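Local coordinates for protein imidazoleglycerol-phosphate dehydratase (Pyrococcus furiosus, PDB 5DNL) that catalyses the dehydration of imidazoleglycerol phosphate to imidazole-acetol phosphate, the sixth step of histidine biosynthesis, and is caught here with a triazole-phosphonate inhibitor and manganese, at residues A[49-57]-A[113-122]; A[94-105]-A[127-138]. All blocks are in the same frame, centred on the assembly; numbering follows the deposited sequence. Where two conformers were deposited one is given.

Contact 1: residues A[49-57]-A[113-122]. With MN (manganese (II) ion), chain D; MN (manganese (II) ion), chain E; 5DL ([(2S)-2-hydroxy-3-(1H-1,2,4-triazol-1-yl)propyl]phosphonic acid), chain F.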
loop_
_atom_site.group_PDB
_atom_site.type_symbol
_atom_site.label_atom_id
_atom_site.label_comp_id
_atom_site.label_asym_id
_atom_site.label_seq_id
_atom_site.Cartn_x
_atom_site.Cartn_y
_atom_site.Cartn_z
ATOM N N ASP A 49 -9.920 28.646 41.080
ATOM C CA ASP A 49 -11.223 28.170 40.626
ATOM C C ASP A 49 -11.093 26.862 39.845
ATOM O O ASP A 49 -11.699 25.859 40.199
ATOM C CB ASP A 49 -11.985 29.268 39.844
ATOM C CG ASP A 49 -11.149 29.952 38.727
ATOM O OD1 ASP A 49 -10.003 29.553 38.443
ATOM O OD2 ASP A 49 -11.651 30.936 38.125
ATOM N N LEU A 50 -10.279 26.868 38.798
ATOM C CA LEU A 50 -10.069 25.724 37.932
ATOM C C LEU A 50 -8.587 25.331 37.942
ATOM O O LEU A 50 -7.715 26.193 37.964
ATOM C CB LEU A 50 -10.490 26.048 36.498
ATOM C CG LEU A 50 -11.955 26.402 36.252
ATOM C CD1 LEU A 50 -12.175 26.627 34.760
ATOM C CD2 LEU A 50 -12.896 25.343 36.817
ATOM N N ARG A 51 -8.322 24.033 37.862
ATOM C CA ARG A 51 -6.956 23.528 37.957
ATOM C C ARG A 51 -6.042 24.117 36.869
ATOM O O ARG A 51 -4.884 24.384 37.126
ATOM C CB ARG A 51 -6.904 21.986 37.901
ATOM C CG ARG A 51 -7.416 21.304 39.169
ATOM C CD ARG A 51 -7.287 19.789 39.091
ATOM N NE ARG A 51 -5.898 19.338 39.252
ATOM C CZ ARG A 51 -5.349 18.280 38.658
ATOM N NH1 ARG A 51 -6.029 17.553 37.765
ATOM N NH2 ARG A 51 -4.096 17.964 38.940
ATOM N N HIS A 52 -6.535 24.297 35.636
ATOM C CA HIS A 52 -5.697 24.896 34.588
ATOM C C HIS A 52 -5.207 26.268 35.022
ATOM O O HIS A 52 -4.031 26.585 34.863
ATOM C CB HIS A 52 -6.502 24.991 33.313
ATOM C CG HIS A 52 -5.819 25.613 32.128
ATOM N ND1 HIS A 52 -5.905 25.036 30.879
ATOM C CD2 HIS A 52 -5.128 26.768 31.955
ATOM C CE1 HIS A 52 -5.316 25.813 29.992
ATOM N NE2 HIS A 52 -4.823 26.862 30.617
ATOM N N HIS A 53 -6.122 27.086 35.536
ATOM C CA HIS A 53 -5.732 28.422 35.986
ATOM C C HIS A 53 -4.669 28.323 37.097
ATOM O O HIS A 53 -3.725 29.097 37.126
ATOM C CB HIS A 53 -6.916 29.235 36.478
ATOM C CG HIS A 53 -7.962 29.492 35.435
ATOM N ND1 HIS A 53 -9.271 29.760 35.763
ATOM C CD2 HIS A 53 -7.908 29.529 34.083
ATOM C CE1 HIS A 53 -9.976 29.951 34.669
ATOM N NE2 HIS A 53 -9.169 29.837 33.635
ATOM N N LEU A 54 -4.827 27.371 38.008
ATOM C CA LEU A 54 -3.829 27.140 39.043
ATOM C C LEU A 54 -2.466 26.780 38.492
ATOM O O LEU A 54 -1.459 27.377 38.840
ATOM C CB LEU A 54 -4.281 26.040 39.995
ATOM C CG LEU A 54 -3.276 25.598 41.042
ATOM C CD1 LEU A 54 -3.035 26.702 42.072
ATOM C CD2 LEU A 54 -3.720 24.296 41.691
ATOM N N TRP A 55 -2.415 25.769 37.627
ATOM C CA TRP A 55 -1.118 25.304 37.105
ATOM C C TRP A 55 -0.383 26.396 36.319
ATOM O O TRP A 55 0.822 26.600 36.471
ATOM C CB TRP A 55 -1.271 24.005 36.286
ATOM C CG TRP A 55 -1.464 22.771 37.134
ATOM C CD1 TRP A 55 -2.476 22.538 38.031
ATOM C CD2 TRP A 55 -0.608 21.615 37.185
ATOM N NE1 TRP A 55 -2.303 21.312 38.618
ATOM C CE2 TRP A 55 -1.172 20.726 38.123
ATOM C CE3 TRP A 55 0.571 21.237 36.512
ATOM C CZ2 TRP A 55 -0.598 19.493 38.415
ATOM C CZ3 TRP A 55 1.131 20.011 36.800
ATOM C CH2 TRP A 55 0.550 19.160 37.747
ATOM N N GLU A 56 -1.114 27.070 35.440
ATOM C CA GLU A 56 -0.541 28.147 34.641
ATOM C C GLU A 56 -0.091 29.289 35.552
ATOM O O GLU A 56 1.023 29.792 35.394
ATOM C CB GLU A 56 -1.585 28.647 33.646
ATOM C CG GLU A 56 -1.156 29.888 32.895
ATOM C CD GLU A 56 -2.030 30.195 31.704
ATOM O OE1 GLU A 56 -3.026 29.469 31.472
ATOM O OE2 GLU A 56 -1.730 31.190 31.020
ATOM N N ASP A 57 -0.954 29.713 36.482
ATOM C CA ASP A 57 -0.639 30.889 37.281
ATOM C C ASP A 57 0.463 30.628 38.318
ATOM O O ASP A 57 1.252 31.518 38.623
ATOM C CB ASP A 57 -1.907 31.420 37.910
ATOM C CG ASP A 57 -2.906 31.942 36.869
ATOM O OD1 ASP A 57 -2.654 31.880 35.624
ATOM O OD2 ASP A 57 -3.969 32.418 37.302
ATOM N N GLY A 113 -5.216 12.930 37.536
ATOM C CA GLY A 113 -4.544 14.078 38.125
ATOM C C GLY A 113 -3.362 14.575 37.322
ATOM O O GLY A 113 -2.909 15.705 37.537
ATOM N N PHE A 114 -2.841 13.725 36.422
ATOM C CA PHE A 114 -1.697 14.042 35.590
ATOM C C PHE A 114 -2.235 14.244 34.187
ATOM O O PHE A 114 -2.900 13.376 33.623
ATOM C CB PHE A 114 -0.655 12.924 35.622
ATOM C CG PHE A 114 0.096 12.844 36.927
ATOM C CD1 PHE A 114 -0.379 12.076 37.984
ATOM C CD2 PHE A 114 1.286 13.536 37.097
ATOM C CE1 PHE A 114 0.320 11.998 39.179
ATOM C CE2 PHE A 114 1.982 13.474 38.290
ATOM C CZ PHE A 114 1.493 12.720 39.328
ATOM N N ALA A 115 -1.998 15.418 33.652
ATOM C CA ALA A 115 -2.465 15.743 32.317
ATOM C C ALA A 115 -1.440 16.561 31.578
ATOM O O ALA A 115 -0.839 17.492 32.144
ATOM C CB ALA A 115 -3.768 16.513 32.402
ATOM N N VAL A 116 -1.263 16.252 30.300
ATOM C CA VAL A 116 -0.360 17.010 29.451
ATOM C C VAL A 116 -0.800 18.479 29.399
ATOM O O VAL A 116 0.064 19.383 29.415
ATOM C CB VAL A 116 -0.290 16.391 28.026
ATOM C CG1 VAL A 116 0.522 17.269 27.085
ATOM C CG2 VAL A 116 0.295 14.977 28.101
ATOM N N SER A 117 -2.101 18.748 29.316
ATOM C CA SER A 117 -2.607 20.141 29.335
ATOM C C SER A 117 -2.028 20.935 30.497
ATOM O O SER A 117 -1.522 22.044 30.329
ATOM C CB SER A 117 -4.140 20.190 29.428
ATOM O OG SER A 117 -4.610 21.517 29.812
ATOM N N LEU A 118 -2.081 20.348 31.678
ATOM C CA LEU A 118 -1.660 21.040 32.894
ATOM C C LEU A 118 -0.144 21.181 32.941
ATOM O O LEU A 118 0.374 22.250 33.310
ATOM C CB LEU A 118 -2.182 20.320 34.124
ATOM C CG LEU A 118 -3.702 20.242 34.262
ATOM C CD1 LEU A 118 -4.091 19.468 35.518
ATOM C CD2 LEU A 118 -4.366 21.606 34.271
ATOM N N LEU A 119 0.580 20.135 32.545
ATOM C CA LEU A 119 2.041 20.232 32.458
ATOM C C LEU A 119 2.470 21.337 31.524
ATOM O O LEU A 119 3.289 22.194 31.871
ATOM C CB LEU A 119 2.672 18.915 32.032
ATOM C CG LEU A 119 4.169 18.968 31.755
ATOM C CD1 LEU A 119 4.964 19.283 33.015
ATOM C CD2 LEU A 119 4.611 17.636 31.165
ATOM N N LYS A 120 1.888 21.334 30.327
ATOM C CA LYS A 120 2.247 22.333 29.310
ATOM C C LYS A 120 1.930 23.744 29.787
ATOM O O LYS A 120 2.713 24.675 29.548
ATOM C CB LYS A 120 1.555 22.078 27.969
ATOM C CG LYS A 120 2.134 20.917 27.194
ATOM C CD LYS A 120 1.437 20.774 25.846
ATOM C CE LYS A 120 2.099 19.735 24.970
ATOM N NZ LYS A 120 1.332 19.584 23.702
ATOM N N GLU A 121 0.793 23.923 30.452
ATOM C CA GLU A 121 0.417 25.266 30.893
ATOM C C GLU A 121 1.289 25.757 32.054
ATOM O O GLU A 121 1.644 26.948 32.112
ATOM C CB GLU A 121 -1.075 25.353 31.170
ATOM C CG GLU A 121 -1.860 25.315 29.879
ATOM C CD GLU A 121 -1.520 26.485 28.991
ATOM O OE1 GLU A 121 -1.929 27.634 29.293
ATOM O OE2 GLU A 121 -0.766 26.265 28.020
ATOM N N PHE A 122 1.683 24.860 32.945
ATOM C CA PHE A 122 2.661 25.236 33.963
ATOM C C PHE A 122 3.985 25.682 33.313
ATOM O O PHE A 122 4.559 26.718 33.681
ATOM C CB PHE A 122 2.924 24.071 34.935
ATOM C CG PHE A 122 4.147 24.285 35.803
ATOM C CD1 PHE A 122 4.068 25.053 36.953
ATOM C CD2 PHE A 122 5.371 23.761 35.441
ATOM C CE1 PHE A 122 5.199 25.293 37.730
ATOM C CE2 PHE A 122 6.493 23.985 36.213
ATOM C CZ PHE A 122 6.409 24.752 37.350
HETATM MN MN MN D . -3.836 28.636 29.617
HETATM MN MN MN E . -9.955 30.207 31.438
HETATM N N1 5DL F . -7.901 30.184 30.545
HETATM C C3 5DL F . -6.048 31.067 29.627
HETATM N N2 5DL F . -7.327 31.283 29.957
HETATM C C8 5DL F . -9.167 34.596 30.535
HETATM C C7 5DL F . -8.513 33.273 30.939
HETATM C C6 5DL F . -8.016 32.543 29.700
HETATM C C5 5DL F . -6.900 29.298 30.556
HETATM O O10 5DL F . -6.794 35.820 30.295
HETATM P P9 5DL F . -8.121 35.761 29.617
HETATM O O11 5DL F . -8.863 37.075 29.605
HETATM O O12 5DL F . -7.979 35.273 28.183
HETATM O O13 5DL F . -9.437 32.430 31.642
HETATM N N4 5DL F . -5.762 29.787 30.011
HETATM O O HOH W 1 -3.140 30.586 28.862
#
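His-52, Glu-56 and Glu-121 close on one manganese ion from two neighbouring helices, tying the segments together. His-52 gives NE2 at 2.3 Å from the ion, and Glu-56 and Glu-121 each give OE1. The two carboxylates reach the ion side by side with their planes almost perpendicular, and their OE1 atoms sit 3.1 Å apart, a closeness that the shared cation probably makes tolerable. With CG beside its backbone N (chi1 -72°), Glu-121 brings CG to 3.4 Å from His-52 NE2, and the bend at chi2 (-62°) turns OE1 onto the ion. Triazole N4 of the inhibitor, a water that donates to Glu-56 OE2, and His-146 of a second subunit complete the shell.

One hydrogen bond crosses between the segments, near the start of both helices: Arg-51 NH2 donates to Gly-113 O at 2.9 Å. The oxygen lies in the guanidinium plane, and the N-H, nearly straight at 176°, meets it on a lone pair in the carbonyl plane. Arg-51 NE goes to Asp-24, which also takes the Trp-55 indole N-H.

Packing centres on Leu-118. CB lies over the Trp-55 six-membered ring in a CH-pi contact (4.0 Å to the centroid), CD1 covers one face of the Arg-51 guanidinium, and CD2 rests on His-52 CA. Farther along, Phe-122 CA meets Trp-55 O at 3.4 Å as a C-H...O contact.

His-53, the next residue, binds a second manganese through NE2, and its ND1 donates a hydrogen bond to Asp-49 OD1, in the ring plane, fixing the ring's rotation. The whole is the dinuclear manganese site of imidazoleglycerol-phosphate dehydratase, assembled between subunits.

Contact 2: residues A[94-105]-A[127-138]. With 5DL ([(2S)-2-hydroxy-3-(1H-1,2,4-triazol-1-yl)propyl]phosphonic acid), chain I.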
loop_
_atom_site.group_PDB
_atom_site.type_symbol
_atom_site.label_atom_id
_atom_site.label_comp_id
_atom_site.label_asym_id
_atom_site.label_seq_id
_atom_site.Cartn_x
_atom_site.Cartn_y
_atom_site.Cartn_z
ATOM N N ASP A 94 17.223 27.858 29.000
ATOM C CA ASP A 94 18.043 29.027 28.689
ATOM C C ASP A 94 17.265 30.240 29.196
ATOM O O ASP A 94 16.195 30.559 28.652
ATOM C CB ASP A 94 18.314 29.083 27.180
ATOM C CG ASP A 94 18.902 30.378 26.717
ATOM O OD1 ASP A 94 19.175 31.249 27.562
ATOM O OD2 ASP A 94 19.081 30.538 25.479
ATOM N N ILE A 95 17.785 30.931 30.224
ATOM C CA ILE A 95 17.165 32.138 30.740
ATOM C C ILE A 95 17.542 33.278 29.787
ATOM O O ILE A 95 18.422 34.106 30.029
ATOM C CB ILE A 95 17.534 32.411 32.221
ATOM C CG1 ILE A 95 17.253 31.164 33.068
ATOM C CG2 ILE A 95 16.760 33.595 32.748
ATOM C CD1 ILE A 95 17.619 31.299 34.541
ATOM N N SER A 96 16.841 33.263 28.656
ATOM C CA SER A 96 17.196 33.994 27.447
ATOM C C SER A 96 16.496 35.341 27.281
ATOM O O SER A 96 16.846 36.088 26.373
ATOM C CB SER A 96 16.723 33.152 26.263
ATOM O OG SER A 96 15.327 32.893 26.402
ATOM N N ASN A 97 15.481 35.621 28.110
ATOM C CA ASN A 97 14.551 36.708 27.882
ATOM C C ASN A 97 13.743 36.558 26.571
ATOM O O ASN A 97 13.241 37.529 26.009
ATOM C CB ASN A 97 15.264 38.063 27.936
ATOM C CG ASN A 97 14.324 39.206 28.242
ATOM O OD1 ASN A 97 13.307 39.039 28.914
ATOM N ND2 ASN A 97 14.630 40.371 27.698
ATOM N N ARG A 98 13.591 35.317 26.112
ATOM C CA ARG A 98 12.820 35.001 24.915
ATOM C C ARG A 98 11.813 33.909 25.279
ATOM O O ARG A 98 12.104 32.722 25.112
ATOM C CB ARG A 98 13.711 34.526 23.756
ATOM C CG ARG A 98 14.624 35.589 23.184
ATOM C CD ARG A 98 15.311 35.099 21.916
ATOM N NE ARG A 98 16.299 34.062 22.151
ATOM C CZ ARG A 98 17.626 34.237 22.202
ATOM N NH1 ARG A 98 18.185 35.430 22.013
ATOM N NH2 ARG A 98 18.413 33.200 22.410
ATOM N N PRO A 99 10.639 34.274 25.828
ATOM C CA PRO A 99 9.736 33.207 26.292
ATOM C C PRO A 99 9.393 32.192 25.205
ATOM O O PRO A 99 9.007 32.565 24.087
ATOM C CB PRO A 99 8.481 33.949 26.738
ATOM C CG PRO A 99 9.002 35.293 27.115
ATOM C CD PRO A 99 10.120 35.605 26.182
ATOM N N TYR A 100 9.560 30.924 25.558
ATOM C CA TYR A 100 9.301 29.808 24.655
ATOM C C TYR A 100 9.246 28.530 25.471
ATOM O O TYR A 100 10.102 28.321 26.320
ATOM C CB TYR A 100 10.435 29.643 23.654
ATOM C CG TYR A 100 10.260 28.508 22.681
ATOM C CD1 TYR A 100 9.428 28.637 21.583
ATOM C CD2 TYR A 100 10.924 27.309 22.864
ATOM C CE1 TYR A 100 9.249 27.583 20.690
ATOM C CE2 TYR A 100 10.776 26.265 21.957
ATOM C CZ TYR A 100 9.937 26.418 20.887
ATOM O OH TYR A 100 9.781 25.363 20.000
ATOM N N ALA A 101 8.309 27.649 25.141
ATOM C CA ALA A 101 8.275 26.315 25.719
ATOM C C ALA A 101 7.990 25.322 24.617
ATOM O O ALA A 101 7.183 25.578 23.728
ATOM C CB ALA A 101 7.222 26.209 26.792
ATOM N N ASN A 102 8.638 24.165 24.712
ATOM C CA ASN A 102 8.324 23.010 23.861
ATOM C C ASN A 102 8.328 21.813 24.791
ATOM O O ASN A 102 9.391 21.419 25.283
ATOM C CB ASN A 102 9.350 22.885 22.746
ATOM C CG ASN A 102 9.130 21.672 21.841
ATOM O OD1 ASN A 102 8.531 20.678 22.218
ATOM N ND2 ASN A 102 9.651 21.763 20.636
ATOM N N VAL A 103 7.150 21.246 25.015
ATOM C CA VAL A 103 6.965 20.071 25.860
ATOM C C VAL A 103 6.541 18.922 24.968
ATOM O O VAL A 103 5.466 18.970 24.370
ATOM C CB VAL A 103 5.924 20.344 26.957
ATOM C CG1 VAL A 103 5.661 19.102 27.807
ATOM C CG2 VAL A 103 6.344 21.533 27.827
ATOM N N ASP A 104 7.405 17.918 24.857
ATOM C CA ASP A 104 7.220 16.766 23.982
ATOM C C ASP A 104 7.296 15.514 24.858
ATOM O O ASP A 104 8.397 14.997 25.131
ATOM C CB ASP A 104 8.304 16.772 22.904
ATOM C CG ASP A 104 8.157 15.634 21.904
ATOM O OD1 ASP A 104 7.095 14.997 21.859
ATOM O OD2 ASP A 104 9.138 15.377 21.182
ATOM N N VAL A 105 6.125 15.056 25.286
ATOM C CA VAL A 105 5.976 13.830 26.061
ATOM C C VAL A 105 5.028 12.873 25.356
ATOM O O VAL A 105 4.294 13.260 24.420
ATOM C CB VAL A 105 5.500 14.118 27.509
ATOM C CG1 VAL A 105 6.506 14.995 28.220
ATOM C CG2 VAL A 105 4.131 14.783 27.553
ATOM N N ALA A 127 7.889 29.732 31.640
ATOM C CA ALA A 127 8.674 30.363 30.597
ATOM C C ALA A 127 8.349 31.841 30.460
ATOM O O ALA A 127 9.261 32.667 30.242
ATOM C CB ALA A 127 8.475 29.660 29.259
ATOM N N ARG A 128 7.063 32.175 30.534
ATOM C CA ARG A 128 6.629 33.567 30.437
ATOM C C ARG A 128 6.961 34.411 31.668
ATOM O O ARG A 128 7.335 35.575 31.518
ATOM C CB ARG A 128 5.141 33.634 30.095
ATOM C CG ARG A 128 4.825 33.165 28.680
ATOM C CD ARG A 128 3.347 33.020 28.468
ATOM N NE ARG A 128 3.062 32.611 27.089
ATOM C CZ ARG A 128 2.205 31.670 26.733
ATOM N NH1 ARG A 128 1.444 31.043 27.627
ATOM N NH2 ARG A 128 2.112 31.354 25.448
ATOM N N GLY A 129 6.866 33.824 32.859
ATOM C CA GLY A 129 7.157 34.580 34.106
ATOM C C GLY A 129 8.634 34.800 34.324
ATOM O O GLY A 129 9.056 35.900 34.727
ATOM N N LEU A 130 9.428 33.770 34.063
ATOM C CA LEU A 130 10.894 33.858 34.155
ATOM C C LEU A 130 11.502 34.583 32.963
ATOM O O LEU A 130 12.545 35.245 33.111
ATOM C CB LEU A 130 11.499 32.467 34.337
ATOM C CG LEU A 130 13.013 32.315 34.409
ATOM C CD1 LEU A 130 13.571 33.154 35.565
ATOM C CD2 LEU A 130 13.392 30.849 34.495
ATOM N N ARG A 131 10.828 34.480 31.810
ATOM C CA ARG A 131 11.281 34.973 30.493
ATOM C C ARG A 131 12.464 34.129 30.033
ATOM O O ARG A 131 13.633 34.544 30.069
ATOM C CB ARG A 131 11.536 36.488 30.448
ATOM C CG ARG A 131 10.397 37.277 31.077
ATOM C CD ARG A 131 10.514 38.782 30.897
ATOM N NE ARG A 131 11.813 39.336 31.261
ATOM C CZ ARG A 131 12.172 39.823 32.449
ATOM N NH1 ARG A 131 11.349 39.834 33.486
ATOM N NH2 ARG A 131 13.396 40.309 32.594
ATOM N N ALA A 132 12.123 32.900 29.637
ATOM C CA ALA A 132 13.089 31.853 29.386
ATOM C C ALA A 132 12.604 30.915 28.288
ATOM O O ALA A 132 11.396 30.825 28.022
ATOM C CB ALA A 132 13.359 31.061 30.661
ATOM N N THR A 133 13.588 30.226 27.716
ATOM C CA THR A 133 13.397 29.122 26.778
ATOM C C THR A 133 13.421 27.826 27.576
ATOM O O THR A 133 14.404 27.549 28.249
ATOM C CB THR A 133 14.582 29.115 25.781
ATOM O OG1 THR A 133 14.751 30.411 25.169
ATOM C CG2 THR A 133 14.415 28.068 24.701
ATOM N N ILE A 134 12.394 26.987 27.446
ATOM C CA ILE A 134 12.320 25.709 28.176
ATOM C C ILE A 134 11.915 24.577 27.247
ATOM O O ILE A 134 10.852 24.645 26.627
ATOM C CB ILE A 134 11.319 25.788 29.332
ATOM C CG1 ILE A 134 11.678 26.943 30.274
ATOM C CG2 ILE A 134 11.297 24.460 30.090
ATOM C CD1 ILE A 134 10.749 27.115 31.457
ATOM N N HIS A 135 12.766 23.549 27.167
ATOM C CA HIS A 135 12.471 22.323 26.454
ATOM C C HIS A 135 12.290 21.197 27.460
ATOM O O HIS A 135 13.137 21.003 28.345
ATOM C CB HIS A 135 13.614 21.932 25.537
ATOM C CG HIS A 135 13.722 22.768 24.312
ATOM N ND1 HIS A 135 13.224 22.355 23.105
ATOM C CD2 HIS A 135 14.300 23.973 24.100
ATOM C CE1 HIS A 135 13.455 23.292 22.200
ATOM N NE2 HIS A 135 14.122 24.270 22.770
ATOM N N ILE A 136 11.220 20.426 27.283
ATOM C CA ILE A 136 10.979 19.173 28.016
ATOM C C ILE A 136 10.878 18.115 26.920
ATOM O O ILE A 136 9.941 18.174 26.126
ATOM C CB ILE A 136 9.658 19.167 28.824
ATOM C CG1 ILE A 136 9.513 20.382 29.756
ATOM C CG2 ILE A 136 9.553 17.884 29.646
ATOM C CD1 ILE A 136 10.578 20.500 30.817
ATOM N N LYS A 137 11.826 17.183 26.868
ATOM C CA LYS A 137 11.870 16.184 25.800
ATOM C C LYS A 137 11.959 14.815 26.416
ATOM O O LYS A 137 12.996 14.419 26.961
ATOM C CB LYS A 137 13.033 16.425 24.835
ATOM C CG LYS A 137 12.966 15.499 23.623
ATOM C CD LYS A 137 14.047 15.808 22.609
ATOM C CE LYS A 137 13.746 15.144 21.269
ATOM N NZ LYS A 137 12.787 15.970 20.475
ATOM N N GLN A 138 10.861 14.083 26.329
ATOM C CA GLN A 138 10.863 12.702 26.762
ATOM C C GLN A 138 11.742 11.854 25.844
ATOM O O GLN A 138 11.552 11.856 24.622
ATOM C CB GLN A 138 9.445 12.160 26.791
ATOM C CG GLN A 138 9.322 10.713 27.220
ATOM C CD GLN A 138 7.887 10.294 27.345
ATOM O OE1 GLN A 138 7.025 11.091 27.687
ATOM N NE2 GLN A 138 7.614 9.035 27.026
HETATM N N1 5DL I . 20.582 34.513 16.936
HETATM C C3 5DL I . 18.864 34.363 18.406
HETATM N N2 5DL I . 20.180 34.414 18.245
HETATM C C8 5DL I . 22.870 35.372 20.788
HETATM C C7 5DL I . 21.966 35.585 19.562
HETATM C C6 5DL I . 21.132 34.357 19.343
HETATM C C5 5DL I . 19.404 34.526 16.280
HETATM O O10 5DL I . 20.891 36.124 22.441
HETATM P P9 5DL I . 22.007 35.134 22.370
HETATM O O11 5DL I . 23.038 35.351 23.468
HETATM O O12 5DL I . 21.496 33.699 22.398
HETATM O O13 5DL I . 22.767 35.838 18.401
HETATM N N4 5DL I . 18.374 34.435 17.159
HETATM O O HOH W 2 17.110 30.596 23.586
HETATM O O HOH W 3 13.228 31.021 23.304
HETATM O O HOH W 4 10.891 17.976 20.981
#
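Arg-131 and Asn-97 grip each other twice. A bend at chi3 (-50°) turns Arg-131 NE onto Asn-97 OD1, to which it donates at 2.8 Å within its guanidinium plane, and Asn-97 N returns a bond to Arg-131 O from above the carbonyl plane. The hydroxyls of Ser-96 and Thr-133 are 2.8 Å apart (OG to OG1). Ser-96 OG also accepts from Arg-98 N, forming an ST turn, and one water joins Thr-133 OG1 to Asp-94 OD2 and Arg-98 NH2. This turn presents Arg-98 to the inhibitor's phosphonate: NH1 reaches O10 at 2.8 Å and NH2 reaches O12 at 3.1 Å, while NE pairs with Asp-85 of a neighbouring subunit.

Strands 100-104 and 133-138 run parallel, their ladder stepping from Tyr-100 N on Ala-132 O to Gln-138 N on Asp-104 O. With helix 116-130 between them they make a beta-alpha-beta crossover. Asp-94, on the strand before, pairs antiparallel with Thr-133 through both backbone bonds.

On the Tyr-100 face, that ring and His-135 meet obliquely, CE2 to NE2 4.0 Å, and NE2 hydrogen-bonds to Asp-85 O of the same neighbour. Asp-104 OD2 and Lys-137 NZ form a long, water-bridged salt bridge of 3.8 Å; NZ is also hydrogen-bonded to Leu-139 O and Ser-140 OG of that neighbour. On the reverse face, Val-103 packs against Ile-136, and Ala-101 lies near Ala-127 of the crossover helix. Ile-95 CG1 meets Leu-130 CD2 crosswise.

In the fold
The two contacts lie with centres about 16 Å apart and share helix 116-130: contact 1 uses its first turns, contact 2 its last turn and the strand that follows. Along the chain their segments alternate, 49-57, 94-105, 113-122, 127-138. They touch directly where Leu-119 and Lys-120 of the helix pack on Val-103, and Val-116 on Val-105. One helix thus faces helix 51-69 at the metal site and the mixed sheet of strands 77-84, 87-94, 133-140 and 100-104. Each contact serves a different inhibitor molecule. Arg-98 of a third subunit binds the inhibitor at contact 1, so complete active sites need several chains of the 24-chain assembly.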